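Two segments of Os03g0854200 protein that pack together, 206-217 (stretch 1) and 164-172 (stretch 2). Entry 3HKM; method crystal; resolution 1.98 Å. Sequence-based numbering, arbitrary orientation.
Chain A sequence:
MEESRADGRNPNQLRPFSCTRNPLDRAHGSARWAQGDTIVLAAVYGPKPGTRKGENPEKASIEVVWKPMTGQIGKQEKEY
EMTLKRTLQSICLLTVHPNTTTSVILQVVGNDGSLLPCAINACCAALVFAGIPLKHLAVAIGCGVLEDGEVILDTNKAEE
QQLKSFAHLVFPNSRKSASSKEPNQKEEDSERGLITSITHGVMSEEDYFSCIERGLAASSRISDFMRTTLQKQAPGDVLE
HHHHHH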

# COMPACT_ATOMS: atom_id res chain seq x y z
N GLU A 206 -23.96 -0.26 4.05
CA GLU A 206 -24.22 0.05 2.65
C GLU A 206 -23.06 0.85 2.06
O GLU A 206 -22.58 0.55 0.97
CB GLU A 206 -25.54 0.81 2.49
CG GLU A 206 -26.68 0.23 3.31
CD GLU A 206 -26.74 0.80 4.70
OE1 GLU A 206 -27.17 1.96 4.84
OE2 GLU A 206 -26.37 0.08 5.66
N ASP A 207 -22.60 1.85 2.80
CA ASP A 207 -21.41 2.62 2.41
C ASP A 207 -20.24 1.68 2.15
O ASP A 207 -19.61 1.74 1.09
CB ASP A 207 -21.01 3.60 3.52
CG ASP A 207 -21.86 4.85 3.53
OD1 ASP A 207 -22.62 5.06 2.57
OD2 ASP A 207 -21.76 5.63 4.52
N TYR A 208 -19.96 0.82 3.12
CA TYR A 208 -18.86 -0.13 3.06
C TYR A 208 -18.89 -1.00 1.80
O TYR A 208 -17.86 -1.22 1.18
CB TYR A 208 -18.86 -1.01 4.32
CG TYR A 208 -17.70 -1.97 4.42
CD1 TYR A 208 -16.38 -1.53 4.32
CD2 TYR A 208 -17.91 -3.33 4.66
CE1 TYR A 208 -15.31 -2.41 4.43
CE2 TYR A 208 -16.85 -4.22 4.77
CZ TYR A 208 -15.55 -3.76 4.66
OH TYR A 208 -14.49 -4.64 4.78
N PHE A 209 -20.07 -1.51 1.43
CA PHE A 209 -20.13 -2.34 0.22
C PHE A 209 -19.91 -1.55 -1.05
O PHE A 209 -19.29 -2.05 -2.00
CB PHE A 209 -21.44 -3.12 0.10
CG PHE A 209 -21.66 -3.69 -1.29
CD1 PHE A 209 -20.81 -4.67 -1.80
CD2 PHE A 209 -22.68 -3.20 -2.11
CE1 PHE A 209 -20.99 -5.17 -3.08
CE2 PHE A 209 -22.87 -3.71 -3.38
CZ PHE A 209 -22.03 -4.69 -3.86
N SER A 210 -20.42 -0.32 -1.11
CA SER A 210 -20.18 0.52 -2.27
C SER A 210 -18.68 0.70 -2.46
O SER A 210 -18.17 0.61 -3.58
CB SER A 210 -20.88 1.87 -2.13
OG SER A 210 -20.72 2.65 -3.31
N CYS A 211 -17.96 0.92 -1.36
CA CYS A 211 -16.51 1.09 -1.38
C CYS A 211 -15.79 -0.13 -1.95
O CYS A 211 -14.91 -0.00 -2.79
CB CYS A 211 -15.98 1.39 0.02
SG CYS A 211 -16.21 3.10 0.59
N ILE A 212 -16.15 -1.32 -1.46
CA ILE A 212 -15.53 -2.54 -1.94
C ILE A 212 -15.94 -2.84 -3.38
O ILE A 212 -15.11 -3.26 -4.19
CB ILE A 212 -15.83 -3.75 -1.01
CG1 ILE A 212 -17.32 -4.04 -0.94
CG2 ILE A 212 -15.28 -3.50 0.39
CD1 ILE A 212 -17.72 -4.88 0.26
N GLU A 213 -17.21 -2.61 -3.69
CA GLU A 213 -17.72 -2.75 -5.05
C GLU A 213 -16.96 -1.84 -6.00
O GLU A 213 -16.50 -2.26 -7.07
CB GLU A 213 -19.20 -2.38 -5.09
CG GLU A 213 -19.68 -1.94 -6.47
CD GLU A 213 -20.72 -0.84 -6.42
OE1 GLU A 213 -21.80 -1.05 -5.81
OE2 GLU A 213 -20.46 0.24 -7.00
N ARG A 214 -16.83 -0.58 -5.61
CA ARG A 214 -16.21 0.42 -6.45
C ARG A 214 -14.72 0.15 -6.57
O ARG A 214 -14.18 0.08 -7.67
CB ARG A 214 -16.46 1.81 -5.86
CG ARG A 214 -16.24 2.96 -6.82
CD ARG A 214 -17.40 3.08 -7.78
NE ARG A 214 -17.20 4.15 -8.76
CZ ARG A 214 -17.60 5.40 -8.57
NH1 ARG A 214 -18.20 5.75 -7.44
NH2 ARG A 214 -17.39 6.31 -9.51
N GLY A 215 -14.05 0.00 -5.44
CA GLY A 215 -12.62 -0.23 -5.43
C GLY A 215 -12.22 -1.42 -6.26
O GLY A 215 -11.30 -1.34 -7.07
N LEU A 216 -12.92 -2.54 -6.08
CA LEU A 216 -12.61 -3.76 -6.82
C LEU A 216 -12.52 -3.54 -8.32
O LEU A 216 -11.50 -3.85 -8.93
CB LEU A 216 -13.66 -4.83 -6.53
CG LEU A 216 -13.35 -6.19 -7.15
CD1 LEU A 216 -12.21 -6.88 -6.41
CD2 LEU A 216 -14.60 -7.06 -7.14
N ALA A 217 -13.59 -3.03 -8.92
CA ALA A 217 -13.65 -2.83 -10.37
C ALA A 217 -12.65 -1.79 -10.89
O ALA A 217 -12.41 -1.70 -12.09
CB ALA A 217 -15.06 -2.46 -10.80
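Stretch 2, residues 164-172: KSFAHLVFP

Most of stretch 2 is an extended strand that crosses the helix of stretch 1. Their N-to-C directions run the same way at 43°, and the axes approach to 9.1 Å. Ser 165, Ala 167, Leu 169 and Phe 171 point toward the helix, while Phe 166 points away. Their partners climb the helix in the same order, from Asp 207 to Leu 216.

At the start the fit is loose. Ser 165 OG lies 4.2 Å from Asp 207 OD2, and Ala 167 CB lies 4.4 Å from Cys 211 SG.

Leu 169 is the first large bump. Leu 169 CD1 enters the helix surface, 3.2 Å from Cys 211 O, 3.4 Å from Ile 212 CA and 3.7 Å from Ile 212 CG2. Leu 169 CD2 lies 4.2 Å from Tyr 208 CE1.

Phe 171 is the second bump, and Gly 215 provides its hollow. Phe 171 CZ is 3.4 Å from Gly 215 C and 3.4 Å from Leu 216 N. A CB on Gly 215 would sit 2.6 Å from Phe 171 CZ, a clash. Leu 216 CA lies over one face of the Phe 171 ring, 4.1 Å from its centroid, a CH-pi contact. Leu 216 CD1 also meets Phe 171 CD1 at 3.8 Å.

No hydrogen bond links the stretches; the contacts are packing, mostly apolar.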

# COMPACT_ATOMS: atom_id res chain seq x y z
N LYS A 164 -16.43 12.53 5.64
CA LYS A 164 -16.65 12.01 6.99
C LYS A 164 -16.48 10.50 7.07
O LYS A 164 -16.42 9.94 8.16
CB LYS A 164 -18.05 12.39 7.49
CG LYS A 164 -18.10 13.65 8.35
CD LYS A 164 -19.20 13.52 9.42
CE LYS A 164 -20.57 13.20 8.80
NZ LYS A 164 -21.46 12.41 9.73
N SER A 165 -16.43 9.85 5.92
CA SER A 165 -16.30 8.41 5.85
C SER A 165 -15.19 8.07 4.88
O SER A 165 -15.01 8.74 3.87
CB SER A 165 -17.60 7.77 5.34
OG SER A 165 -18.73 8.15 6.10
N PHE A 166 -14.45 7.01 5.19
CA PHE A 166 -13.59 6.41 4.18
C PHE A 166 -12.96 5.08 4.58
O PHE A 166 -12.97 4.70 5.75
CB PHE A 166 -12.56 7.41 3.63
CG PHE A 166 -11.63 7.98 4.66
CD1 PHE A 166 -11.76 9.30 5.06
CD2 PHE A 166 -10.62 7.20 5.19
CE1 PHE A 166 -10.89 9.84 5.99
CE2 PHE A 166 -9.74 7.73 6.12
CZ PHE A 166 -9.87 9.05 6.53
N ALA A 167 -12.44 4.37 3.59
CA ALA A 167 -11.92 3.04 3.80
C ALA A 167 -10.60 2.89 3.08
O ALA A 167 -10.42 3.40 1.98
CB ALA A 167 -12.92 2.02 3.30
N HIS A 168 -9.66 2.19 3.71
CA HIS A 168 -8.48 1.74 3.00
C HIS A 168 -8.71 0.30 2.61
O HIS A 168 -8.74 -0.58 3.46
CB HIS A 168 -7.24 1.84 3.89
CG HIS A 168 -6.82 3.25 4.18
ND1 HIS A 168 -6.06 3.58 5.28
CD2 HIS A 168 -7.05 4.40 3.52
CE1 HIS A 168 -5.84 4.89 5.28
NE2 HIS A 168 -6.43 5.41 4.22
N LEU A 169 -8.91 0.05 1.32
CA LEU A 169 -9.12 -1.32 0.85
C LEU A 169 -7.89 -1.85 0.14
O LEU A 169 -7.20 -1.11 -0.57
CB LEU A 169 -10.35 -1.43 -0.06
CG LEU A 169 -11.68 -0.89 0.49
CD1 LEU A 169 -12.78 -1.00 -0.57
CD2 LEU A 169 -12.09 -1.58 1.79
N VAL A 170 -7.61 -3.13 0.34
CA VAL A 170 -6.53 -3.78 -0.36
C VAL A 170 -7.00 -5.13 -0.87
O VAL A 170 -7.43 -6.00 -0.11
CB VAL A 170 -5.19 -3.78 0.45
CG1 VAL A 170 -5.42 -3.39 1.89
CG2 VAL A 170 -4.43 -5.10 0.30
N PHE A 171 -6.97 -5.25 -2.19
CA PHE A 171 -7.52 -6.40 -2.87
C PHE A 171 -6.40 -7.32 -3.30
O PHE A 171 -5.33 -6.86 -3.68
CB PHE A 171 -8.32 -5.93 -4.09
CG PHE A 171 -9.24 -4.78 -3.81
CD1 PHE A 171 -10.59 -4.99 -3.58
CD2 PHE A 171 -8.76 -3.48 -3.79
CE1 PHE A 171 -11.44 -3.93 -3.33
CE2 PHE A 171 -9.61 -2.42 -3.54
CZ PHE A 171 -10.95 -2.65 -3.31
N PRO A 172 -6.65 -8.64 -3.24
CA PRO A 172 -5.75 -9.68 -3.73
C PRO A 172 -5.93 -9.81 -5.22
O PRO A 172 -7.05 -9.69 -5.69
CB PRO A 172 -6.30 -10.95 -3.06
CG PRO A 172 -7.44 -10.51 -2.16
CD PRO A 172 -7.90 -9.20 -2.70